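Long-range contacts in 3-dehydroshikimate dehydratase (Pseudomonas putida, PDB 5HMQ), which catalyses the metal-dependent dehydration of 3-dehydroshikimate to protocatechuate, a step in the breakdown of quinate and shikimate: residues Thr95-Ala106 / Leu131-Arg142; Leu166-Leu174 / Val204-Arg212. All blocks are in the same frame, centred on the assembly; numbering follows the deposited sequence.

Contact 1 of 2, residues Thr95-Ala106 / Leu131-Arg142; sequences TDLVLVCSNVQA and LRIGYEALAWGR. With MG (magnesium ion), chain K.
Glu-136 and Leu-99 meet on the face of the parallel sheet that carries the catalytic metal. From the backbone of strand 132-136, Glu-136 CB rests against Leu-99 CD2 at 4.0 Å. With CG anti to the backbone N (chi1 175°) and the chain extended beyond it, the carboxylate is carried out to the magnesium ion. Its carbon CD lies 4.1 Å from Leu-99 CD1. At the tip the two oxygens part company: OE1 binds the magnesium ion at 2.1 Å, whereas OE2 sits against Leu-99 CD2 at 3.4 Å, with Cys-101 CB also close by. Leu-99 and Cys-101 thus pack against the oxygen that does not bind the metal.

Asp-96, Val-98, Val-100 and Ser-102 exchange backbone bonds with Arg-132, Gly-134 and Glu-136 in parallel register; the one from Glu-136 N to Val-100 O is nearly straight at 173°. On the other face, Val-98 CG1 lies beside Ile-133 CD1 and Val-100 CG2 touches Ile-133 CG2, in a layer covered by helices 76-93 and 112-128. Tyr-135 slants past Val-100 O and its OH is hydrogen-bonded to Glu-69.

At the N-terminal end, Arg-132 NH1 reaches Asp-96 OD2 at 3.3 Å in a salt bridge, nearly within the guanidinium plane but 24° out of that of the carboxylate. Beyond the strands, Ser-102 OG accepts from Leu-138 N at 2.9 Å and also bonds to Val-144 O, tying two loops together. Leu-138 leans on Cys-101 CB and Val-104 CG1, and Arg-142 N closes on Asn-103 O.

Strand 97-101, helix 112-128 and strand 132-136 form a beta-alpha-beta unit of the TIM barrel, with the metal ligand Glu-136 at the C-terminal end of its strand.

Contact 2 of 2, residues Leu166-Leu174 / Val204-Arg212; sequences LDSFHTLSL and VLEWSRHFR. With MG (magnesium ion), chain K.
Asp-167 and Arg-212 form the charged part of the contact. Arg-212 comes in end-on, NH1 at 3.0 Å and NH2 at 3.2 Å from the same Asp-167 OD2; NH1 takes the syn lone pair, while NH2 meets the oxygen from above the carboxylate plane. That oxygen also binds the magnesium ion at 2.1 Å. Arg-212 NE donates to Ser-208 OG and its NH1 to Glu-241 O, which fixes the rotation of the guanidinium group. NH2 also lies over one face of the His-170 ring, toward its rim; the edge of that ring holds water 2 through NE2 at 2.6 Å.

Among the aromatic contacts, Phe-169, swung away from its own backbone N (chi1 -179°), reaches across to helix 204-211 and turns its edge to the face of Trp-207, the planes 79° apart in a T-shaped pair. Ser-173 CB makes a CH-pi contact over the six-membered ring of Trp-207.

In the remaining packing, Phe-169 CE1 lies 3.3 Å from Ser-208 CB and also approaches Val-204 CG1.

Asp-167 OD2 is thus shared between the metal and Arg-212, a second-shell residue that positions this ligand.

Overall arrangement
Both contacts are largely buried in the TIM-barrel domain, though contact 1 comes to the surface at Ala-106 and Arg-142, and both reach the barrel sheet, through the adjacent strands 132-136 and 162-167. Contact 1 is mainly strand pairing inside the barrel wall, with backbone bonds and aliphatic layers; contact 2 joins the short helix after a strand to helix 204-211, through charge and aromatic rings. They converge on the magnesium ion, each supplying one carboxylate, while Gln-193 and Glu-241 complete the protein ligands. Leu-138 and Trp-140 of contact 1 pack on His-170 and Leu-205 of contact 2. The outer side of helix 204-211 meets the second subunit, whereas no other chain touches contact 1.

Contact 1 of 2, residues Thr95-Ala106 / Leu131-Arg142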
loop_
_atom_site.group_PDB
_atom_site.type_symbol
_atom_site.label_atom_id
_atom_site.label_comp_id
_atom_site.label_asym_id
_atom_site.label_seq_id
_atom_site.Cartn_x
_atom_site.Cartn_y
_atom_site.Cartn_z
ATOM N N THR C 95 -19.125 -11.891 25.240
ATOM C CA THR C 95 -17.766 -12.193 25.657
ATOM C C THR C 95 -17.663 -12.001 27.164
ATOM O O THR C 95 -18.472 -11.295 27.773
ATOM C CB THR C 95 -16.743 -11.307 24.925
ATOM O OG1 THR C 95 -15.417 -11.796 25.163
ATOM C CG2 THR C 95 -16.836 -9.862 25.401
ATOM N N ASP C 96 -16.674 -12.653 27.774
ATOM C CA ASP C 96 -16.551 -12.641 29.226
ATOM C C ASP C 96 -15.199 -12.133 29.714
ATOM O O ASP C 96 -14.933 -12.184 30.920
ATOM C CB ASP C 96 -16.815 -14.042 29.792
ATOM C CG ASP C 96 -15.609 -14.959 29.680
ATOM O OD1 ASP C 96 -14.868 -14.863 28.680
ATOM O OD2 ASP C 96 -15.401 -15.779 30.600
ATOM N N LEU C 97 -14.348 -11.625 28.825
ATOM C CA LEU C 97 -13.002 -11.208 29.199
ATOM C C LEU C 97 -12.728 -9.815 28.658
ATOM O O LEU C 97 -12.984 -9.538 27.482
ATOM C CB LEU C 97 -11.953 -12.196 28.676
ATOM C CG LEU C 97 -10.493 -11.881 29.012
ATOM C CD1 LEU C 97 -10.271 -11.858 30.518
ATOM C CD2 LEU C 97 -9.561 -12.884 28.346
ATOM N N VAL C 98 -12.201 -8.945 29.519
ATOM C CA VAL C 98 -11.829 -7.587 29.144
ATOM C C VAL C 98 -10.374 -7.360 29.528
ATOM O O VAL C 98 -9.927 -7.793 30.596
ATOM C CB VAL C 98 -12.748 -6.535 29.806
ATOM C CG1 VAL C 98 -12.797 -6.728 31.313
ATOM C CG2 VAL C 98 -12.303 -5.117 29.449
ATOM N N LEU C 99 -9.630 -6.703 28.642
ATOM C CA LEU C 99 -8.229 -6.387 28.886
ATOM C C LEU C 99 -8.126 -5.042 29.593
ATOM O O LEU C 99 -8.676 -4.042 29.124
ATOM C CB LEU C 99 -7.441 -6.367 27.573
ATOM C CG LEU C 99 -5.919 -6.164 27.599
ATOM C CD1 LEU C 99 -5.289 -6.834 26.389
ATOM C CD2 LEU C 99 -5.526 -4.691 27.636
ATOM N N VAL C 100 -7.423 -5.027 30.718
ATOM C CA VAL C 100 -7.118 -3.807 31.450
ATOM C C VAL C 100 -5.621 -3.570 31.310
ATOM O O VAL C 100 -4.811 -4.372 31.793
ATOM C CB VAL C 100 -7.531 -3.901 32.925
ATOM C CG1 VAL C 100 -7.005 -2.706 33.707
ATOM C CG2 VAL C 100 -9.045 -4.002 33.050
ATOM N N CYS C 101 -5.247 -2.486 30.637
ATOM C CA CYS C 101 -3.840 -2.160 30.462
ATOM C C CYS C 101 -3.392 -1.201 31.558
ATOM O O CYS C 101 -4.155 -0.346 32.017
ATOM C CB CYS C 101 -3.577 -1.560 29.078
ATOM S SG CYS C 101 -4.717 -0.260 28.563
ATOM N N SER C 102 -2.141 -1.360 31.978
ATOM C CA SER C 102 -1.649 -0.664 33.158
ATOM C C SER C 102 -1.742 0.849 32.987
ATOM O O SER C 102 -1.685 1.380 31.875
ATOM C CB SER C 102 -0.205 -1.079 33.450
ATOM O OG SER C 102 0.633 -0.861 32.327
ATOM N N ASN C 103 -1.896 1.538 34.117
ATOM C CA ASN C 103 -2.124 2.977 34.115
ATOM C C ASN C 103 -0.931 3.717 33.521
ATOM O O ASN C 103 0.226 3.364 33.762
ATOM C CB ASN C 103 -2.381 3.462 35.544
ATOM C CG ASN C 103 -3.221 4.722 35.592
ATOM O OD1 ASN C 103 -3.003 5.657 34.820
ATOM N ND2 ASN C 103 -4.176 4.762 36.513
ATOM N N VAL C 104 -1.221 4.758 32.746
ATOM C CA VAL C 104 -0.182 5.598 32.159
ATOM C C VAL C 104 -0.229 7.034 32.654
ATOM O O VAL C 104 0.683 7.810 32.328
ATOM C CB VAL C 104 -0.240 5.575 30.616
ATOM C CG1 VAL C 104 -0.095 4.154 30.099
ATOM C CG2 VAL C 104 -1.538 6.203 30.121
ATOM N N GLN C 105 -1.245 7.419 33.424
ATOM C CA GLN C 105 -1.340 8.790 33.906
ATOM C C GLN C 105 -0.138 9.133 34.780
ATOM O O GLN C 105 0.383 8.293 35.520
ATOM C CB GLN C 105 -2.633 8.985 34.697
ATOM C CG GLN C 105 -3.896 8.704 33.897
ATOM C CD GLN C 105 -4.054 9.621 32.702
ATOM O OE1 GLN C 105 -3.892 10.837 32.808
ATOM N NE2 GLN C 105 -4.378 9.041 31.553
ATOM N N ALA C 106 0.303 10.389 34.693
ATOM C CA ALA C 106 1.471 10.810 35.458
ATOM C C ALA C 106 1.158 10.930 36.943
ATOM O O ALA C 106 2.033 10.692 37.782
ATOM C CB ALA C 106 2.006 12.135 34.916
ATOM N N LEU C 131 -17.816 -12.258 34.849
ATOM C CA LEU C 131 -16.846 -11.803 33.865
ATOM C C LEU C 131 -15.441 -11.893 34.452
ATOM O O LEU C 131 -15.251 -12.168 35.640
ATOM C CB LEU C 131 -17.165 -10.375 33.405
ATOM C CG LEU C 131 -18.612 -10.194 32.926
ATOM C CD1 LEU C 131 -18.922 -8.734 32.640
ATOM C CD2 LEU C 131 -18.903 -11.057 31.706
ATOM N N ARG C 132 -14.450 -11.659 33.594
ATOM C CA ARG C 132 -13.049 -11.841 33.941
ATOM C C ARG C 132 -12.241 -10.607 33.559
ATOM O O ARG C 132 -12.517 -9.950 32.551
ATOM C CB ARG C 132 -12.515 -13.087 33.228
ATOM C CG ARG C 132 -13.188 -14.374 33.697
ATOM C CD ARG C 132 -13.032 -15.506 32.690
ATOM N NE ARG C 132 -11.655 -15.808 32.326
ATOM C CZ ARG C 132 -11.271 -16.096 31.086
ATOM N NH1 ARG C 132 -12.162 -16.104 30.103
ATOM N NH2 ARG C 132 -10.002 -16.369 30.828
ATOM N N ILE C 133 -11.230 -10.306 34.371
ATOM C CA ILE C 133 -10.312 -9.199 34.130
ATOM C C ILE C 133 -8.960 -9.775 33.733
ATOM O O ILE C 133 -8.400 -10.611 34.453
ATOM C CB ILE C 133 -10.168 -8.290 35.364
ATOM C CG1 ILE C 133 -11.520 -7.725 35.794
ATOM C CG2 ILE C 133 -9.198 -7.154 35.075
ATOM C CD1 ILE C 133 -12.144 -6.794 34.792
ATOM N N GLY C 134 -8.443 -9.335 32.590
ATOM C CA GLY C 134 -7.085 -9.659 32.198
ATOM C C GLY C 134 -6.191 -8.436 32.253
ATOM O O GLY C 134 -6.429 -7.459 31.540
ATOM N N TYR C 135 -5.162 -8.477 33.095
ATOM C CA TYR C 135 -4.319 -7.320 33.373
ATOM C C TYR C 135 -3.068 -7.382 32.501
ATOM O O TYR C 135 -2.314 -8.359 32.559
ATOM C CB TYR C 135 -3.952 -7.282 34.857
ATOM C CG TYR C 135 -3.274 -6.010 35.322
ATOM C CD1 TYR C 135 -3.703 -4.764 34.881
ATOM C CD2 TYR C 135 -2.223 -6.059 36.227
ATOM C CE1 TYR C 135 -3.088 -3.600 35.318
ATOM C CE2 TYR C 135 -1.602 -4.905 36.668
ATOM C CZ TYR C 135 -2.039 -3.679 36.213
ATOM O OH TYR C 135 -1.419 -2.531 36.656
ATOM N N GLU C 136 -2.856 -6.341 31.696
ATOM C CA GLU C 136 -1.730 -6.258 30.772
ATOM C C GLU C 136 -0.862 -5.062 31.131
ATOM O O GLU C 136 -1.378 -3.964 31.363
ATOM C CB GLU C 136 -2.207 -6.123 29.322
ATOM C CG GLU C 136 -1.079 -5.918 28.316
ATOM C CD GLU C 136 -1.565 -5.345 26.998
ATOM O OE1 GLU C 136 -1.295 -5.955 25.941
ATOM O OE2 GLU C 136 -2.234 -4.291 27.025
ATOM N N ALA C 137 0.450 -5.273 31.173
ATOM C CA ALA C 137 1.402 -4.192 31.398
ATOM C C ALA C 137 1.769 -3.552 30.065
ATOM O O ALA C 137 2.237 -4.237 29.148
ATOM C CB ALA C 137 2.659 -4.703 32.098
ATOM N N LEU C 138 1.541 -2.250 29.952
ATOM C CA LEU C 138 2.107 -1.489 28.850
ATOM C C LEU C 138 3.574 -1.208 29.141
ATOM O O LEU C 138 3.943 -0.901 30.277
ATOM C CB LEU C 138 1.344 -0.181 28.645
ATOM C CG LEU C 138 -0.149 -0.323 28.349
ATOM C CD1 LEU C 138 -0.808 1.046 28.246
ATOM C CD2 LEU C 138 -0.380 -1.128 27.081
ATOM N N ALA C 139 4.415 -1.323 28.110
ATOM C CA ALA C 139 5.845 -1.087 28.286
ATOM C C ALA C 139 6.147 0.320 28.786
ATOM O O ALA C 139 7.236 0.554 29.319
ATOM C CB ALA C 139 6.589 -1.346 26.977
ATOM N N TRP C 140 5.213 1.259 28.631
ATOM C CA TRP C 140 5.371 2.622 29.118
ATOM C C TRP C 140 4.455 2.927 30.300
ATOM O O TRP C 140 4.133 4.094 30.546
ATOM C CB TRP C 140 5.121 3.618 27.983
ATOM C CG TRP C 140 3.817 3.400 27.286
ATOM C CD1 TRP C 140 2.621 3.983 27.582
ATOM C CD2 TRP C 140 3.576 2.531 26.172
ATOM N NE1 TRP C 140 1.649 3.532 26.722
ATOM C CE2 TRP C 140 2.209 2.635 25.850
ATOM C CE3 TRP C 140 4.385 1.672 25.418
ATOM C CZ2 TRP C 140 1.631 1.921 24.799
ATOM C CZ3 TRP C 140 3.811 0.961 24.380
ATOM C CH2 TRP C 140 2.446 1.091 24.078
ATOM N N GLY C 141 4.024 1.899 31.029
ATOM C CA GLY C 141 3.199 2.128 32.202
ATOM C C GLY C 141 3.917 2.954 33.253
ATOM O O GLY C 141 5.131 2.855 33.436
ATOM N N ARG C 142 3.140 3.782 33.956
ATOM C CA ARG C 142 3.720 4.671 34.960
ATOM C C ARG C 142 4.328 3.900 36.126
ATOM O O ARG C 142 5.433 4.221 36.580
ATOM C CB ARG C 142 2.666 5.659 35.457
ATOM C CG ARG C 142 3.203 6.586 36.518
ATOM C CD ARG C 142 4.082 7.675 35.945
ATOM N NE ARG C 142 4.431 8.646 36.977
ATOM C CZ ARG C 142 5.332 8.424 37.931
ATOM N NH1 ARG C 142 5.976 7.264 37.988
ATOM N NH2 ARG C 142 5.590 9.362 38.833
HETATM MG MG MG K . -1.436 -5.694 23.903
HETATM O O HOH W 1 -3.322 -5.041 24.264
HETATM O O HOH W 2 -0.894 -3.791 23.900
#

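Contact 2 of 2, residues Leu166-Leu174 / Val204-Arg212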
loop_
_atom_site.group_PDB
_atom_site.type_symbol
_atom_site.label_atom_id
_atom_site.label_comp_id
_atom_site.label_asym_id
_atom_site.label_seq_id
_atom_site.Cartn_x
_atom_site.Cartn_y
_atom_site.Cartn_z
ATOM N N LEU C 166 -0.579 -11.508 28.527
ATOM C CA LEU C 166 0.794 -11.367 28.067
ATOM C C LEU C 166 0.817 -10.845 26.637
ATOM O O LEU C 166 0.045 -11.299 25.786
ATOM C CB LEU C 166 1.545 -12.699 28.148
ATOM C CG LEU C 166 1.692 -13.321 29.539
ATOM C CD1 LEU C 166 2.263 -14.728 29.446
ATOM C CD2 LEU C 166 2.561 -12.446 30.428
ATOM N N ASP C 167 1.724 -9.904 26.381
ATOM C CA ASP C 167 1.876 -9.260 25.081
ATOM C C ASP C 167 3.351 -9.312 24.713
ATOM O O ASP C 167 4.181 -8.699 25.392
ATOM C CB ASP C 167 1.366 -7.813 25.129
ATOM C CG ASP C 167 1.451 -7.102 23.786
ATOM O OD1 ASP C 167 2.512 -7.147 23.128
ATOM O OD2 ASP C 167 0.443 -6.478 23.389
ATOM N N SER C 168 3.670 -10.032 23.634
ATOM C CA SER C 168 5.070 -10.284 23.301
ATOM C C SER C 168 5.834 -8.995 23.029
ATOM O O SER C 168 7.025 -8.908 23.350
ATOM C CB SER C 168 5.170 -11.224 22.099
ATOM O OG SER C 168 4.596 -10.644 20.943
ATOM N N PHE C 169 5.184 -7.981 22.456
ATOM C CA PHE C 169 5.904 -6.742 22.183
ATOM C C PHE C 169 6.259 -6.015 23.473
ATOM O O PHE C 169 7.397 -5.568 23.649
ATOM C CB PHE C 169 5.099 -5.819 21.267
ATOM C CG PHE C 169 5.819 -4.537 20.945
ATOM C CD1 PHE C 169 5.764 -3.452 21.809
ATOM C CD2 PHE C 169 6.586 -4.430 19.797
ATOM C CE1 PHE C 169 6.452 -2.291 21.531
ATOM C CE2 PHE C 169 7.269 -3.264 19.509
ATOM C CZ PHE C 169 7.198 -2.193 20.375
ATOM N N HIS C 170 5.292 -5.871 24.383
ATOM C CA HIS C 170 5.543 -5.123 25.612
ATOM C C HIS C 170 6.657 -5.756 26.434
ATOM O O HIS C 170 7.388 -5.048 27.136
ATOM C CB HIS C 170 4.261 -5.020 26.441
ATOM C CG HIS C 170 3.222 -4.124 25.841
ATOM N ND1 HIS C 170 3.467 -2.803 25.529
ATOM C CD2 HIS C 170 1.933 -4.358 25.499
ATOM C CE1 HIS C 170 2.373 -2.263 25.021
ATOM N NE2 HIS C 170 1.429 -3.185 24.991
ATOM N N THR C 171 6.805 -7.078 26.359
ATOM C CA THR C 171 7.870 -7.750 27.092
ATOM C C THR C 171 9.202 -7.657 26.355
ATOM O O THR C 171 10.222 -7.290 26.947
ATOM C CB THR C 171 7.493 -9.212 27.340
ATOM O OG1 THR C 171 6.353 -9.270 28.206
ATOM C CG2 THR C 171 8.655 -9.961 27.982
ATOM N N LEU C 172 9.216 -7.992 25.064
ATOM C CA LEU C 172 10.473 -8.068 24.327
ATOM C C LEU C 172 11.010 -6.704 23.901
ATOM O O LEU C 172 12.217 -6.581 23.669
ATOM C CB LEU C 172 10.310 -8.972 23.103
ATOM C CG LEU C 172 9.994 -10.439 23.410
ATOM C CD1 LEU C 172 9.987 -11.274 22.138
ATOM C CD2 LEU C 172 10.989 -11.001 24.415
ATOM N N SER C 173 10.155 -5.679 23.800
ATOM C CA SER C 173 10.655 -4.349 23.456
ATOM C C SER C 173 11.523 -3.773 24.566
ATOM O O SER C 173 12.425 -2.973 24.294
ATOM C CB SER C 173 9.496 -3.400 23.158
ATOM O OG SER C 173 8.688 -3.203 24.306
ATOM N N LEU C 174 11.263 -4.157 25.811
ATOM C CA LEU C 174 12.095 -3.792 26.945
ATOM C C LEU C 174 13.204 -4.801 27.201
ATOM O O LEU C 174 13.856 -4.734 28.248
ATOM C CB LEU C 174 11.231 -3.640 28.196
ATOM C CG LEU C 174 10.069 -2.653 28.099
ATOM C CD1 LEU C 174 9.095 -2.873 29.239
ATOM C CD2 LEU C 174 10.590 -1.229 28.129
ATOM N N VAL C 204 9.451 3.567 23.046
ATOM C CA VAL C 204 8.713 2.309 22.960
ATOM C C VAL C 204 7.252 2.553 22.603
ATOM O O VAL C 204 6.622 1.725 21.934
ATOM C CB VAL C 204 8.868 1.512 24.270
ATOM C CG1 VAL C 204 8.233 0.147 24.136
ATOM C CG2 VAL C 204 10.339 1.364 24.615
ATOM N N LEU C 205 6.697 3.696 23.009
ATOM C CA LEU C 205 5.314 4.009 22.663
ATOM C C LEU C 205 5.152 4.199 21.161
ATOM O O LEU C 205 4.224 3.654 20.553
ATOM C CB LEU C 205 4.857 5.262 23.411
ATOM C CG LEU C 205 3.485 5.814 23.014
ATOM C CD1 LEU C 205 2.364 5.198 23.811
ATOM C CD2 LEU C 205 3.471 7.326 23.164
ATOM N N GLU C 206 6.056 4.962 20.541
ATOM C CA GLU C 206 6.008 5.130 19.092
ATOM C C GLU C 206 6.436 3.855 18.376
ATOM O O GLU C 206 5.915 3.542 17.300
ATOM C CB GLU C 206 6.896 6.303 18.675
ATOM C CG GLU C 206 6.656 7.593 19.449
ATOM C CD GLU C 206 5.393 8.316 19.023
ATOM O OE1 GLU C 206 4.881 8.033 17.917
ATOM O OE2 GLU C 206 4.911 9.172 19.797
ATOM N N TRP C 207 7.382 3.116 18.961
ATOM C CA TRP C 207 7.775 1.814 18.431
ATOM C C TRP C 207 6.584 0.867 18.356
ATOM O O TRP C 207 6.398 0.167 17.352
ATOM C CB TRP C 207 8.889 1.240 19.311
ATOM C CG TRP C 207 9.531 -0.035 18.846
ATOM C CD1 TRP C 207 9.324 -0.688 17.667
ATOM C CD2 TRP C 207 10.509 -0.798 19.561
ATOM N NE1 TRP C 207 10.105 -1.819 17.610
ATOM C CE2 TRP C 207 10.842 -1.908 18.762
ATOM C CE3 TRP C 207 11.132 -0.652 20.805
ATOM C CZ2 TRP C 207 11.771 -2.865 19.164
ATOM C CZ3 TRP C 207 12.053 -1.604 21.203
ATOM C CH2 TRP C 207 12.363 -2.696 20.386
ATOM N N SER C 208 5.758 0.838 19.404
ATOM C CA SER C 208 4.584 -0.028 19.402
ATOM C C SER C 208 3.509 0.486 18.457
ATOM O O SER C 208 2.802 -0.311 17.830
ATOM C CB SER C 208 4.014 -0.147 20.816
ATOM O OG SER C 208 2.823 -0.911 20.826
ATOM N N ARG C 209 3.383 1.808 18.336
ATOM C CA ARG C 209 2.299 2.393 17.556
ATOM C C ARG C 209 2.420 2.054 16.075
ATOM O O ARG C 209 1.415 1.751 15.421
ATOM C CB ARG C 209 2.288 3.913 17.748
ATOM C CG ARG C 209 1.326 4.650 16.827
ATOM C CD ARG C 209 1.212 6.136 17.160
ATOM N NE ARG C 209 0.493 6.409 18.403
ATOM C CZ ARG C 209 0.991 7.119 19.411
ATOM N NH1 ARG C 209 2.212 7.631 19.323
ATOM N NH2 ARG C 209 0.267 7.323 20.503
ATOM N N HIS C 210 3.639 2.076 15.531
ATOM C CA HIS C 210 3.815 2.042 14.088
ATOM C C HIS C 210 4.487 0.790 13.538
ATOM O O HIS C 210 4.341 0.521 12.342
ATOM C CB HIS C 210 4.635 3.257 13.625
ATOM C CG HIS C 210 4.006 4.577 13.948
ATOM N ND1 HIS C 210 2.860 5.027 13.330
ATOM C CD2 HIS C 210 4.380 5.554 14.808
ATOM C CE1 HIS C 210 2.547 6.221 13.804
ATOM N NE2 HIS C 210 3.453 6.563 14.702
ATOM N N PHE C 211 5.222 0.025 14.345
ATOM C CA PHE C 211 6.081 -1.018 13.790
ATOM C C PHE C 211 5.736 -2.439 14.213
ATOM O O PHE C 211 6.517 -3.355 13.929
ATOM C CB PHE C 211 7.545 -0.712 14.107
ATOM C CG PHE C 211 8.038 0.541 13.458
ATOM C CD1 PHE C 211 8.488 0.518 12.150
ATOM C CD2 PHE C 211 8.024 1.746 14.135
ATOM C CE1 PHE C 211 8.929 1.669 11.532
ATOM C CE2 PHE C 211 8.468 2.901 13.522
ATOM C CZ PHE C 211 8.921 2.861 12.217
ATOM N N ARG C 212 4.606 -2.662 14.874
ATOM C CA ARG C 212 4.199 -4.033 15.150
ATOM C C ARG C 212 3.876 -4.747 13.842
ATOM O O ARG C 212 3.329 -4.150 12.911
ATOM C CB ARG C 212 2.987 -4.062 16.079
ATOM C CG ARG C 212 3.315 -3.934 17.552
ATOM C CD ARG C 212 2.053 -4.047 18.389
ATOM N NE ARG C 212 2.286 -3.719 19.792
ATOM C CZ ARG C 212 1.743 -4.376 20.812
ATOM N NH1 ARG C 212 0.939 -5.408 20.591
ATOM N NH2 ARG C 212 2.008 -4.003 22.058
HETATM MG MG MG K . -1.436 -5.694 23.903
HETATM O O HOH W 2 -0.894 -3.791 23.900
HETATM O O HOH W 1 -3.322 -5.041 24.264
#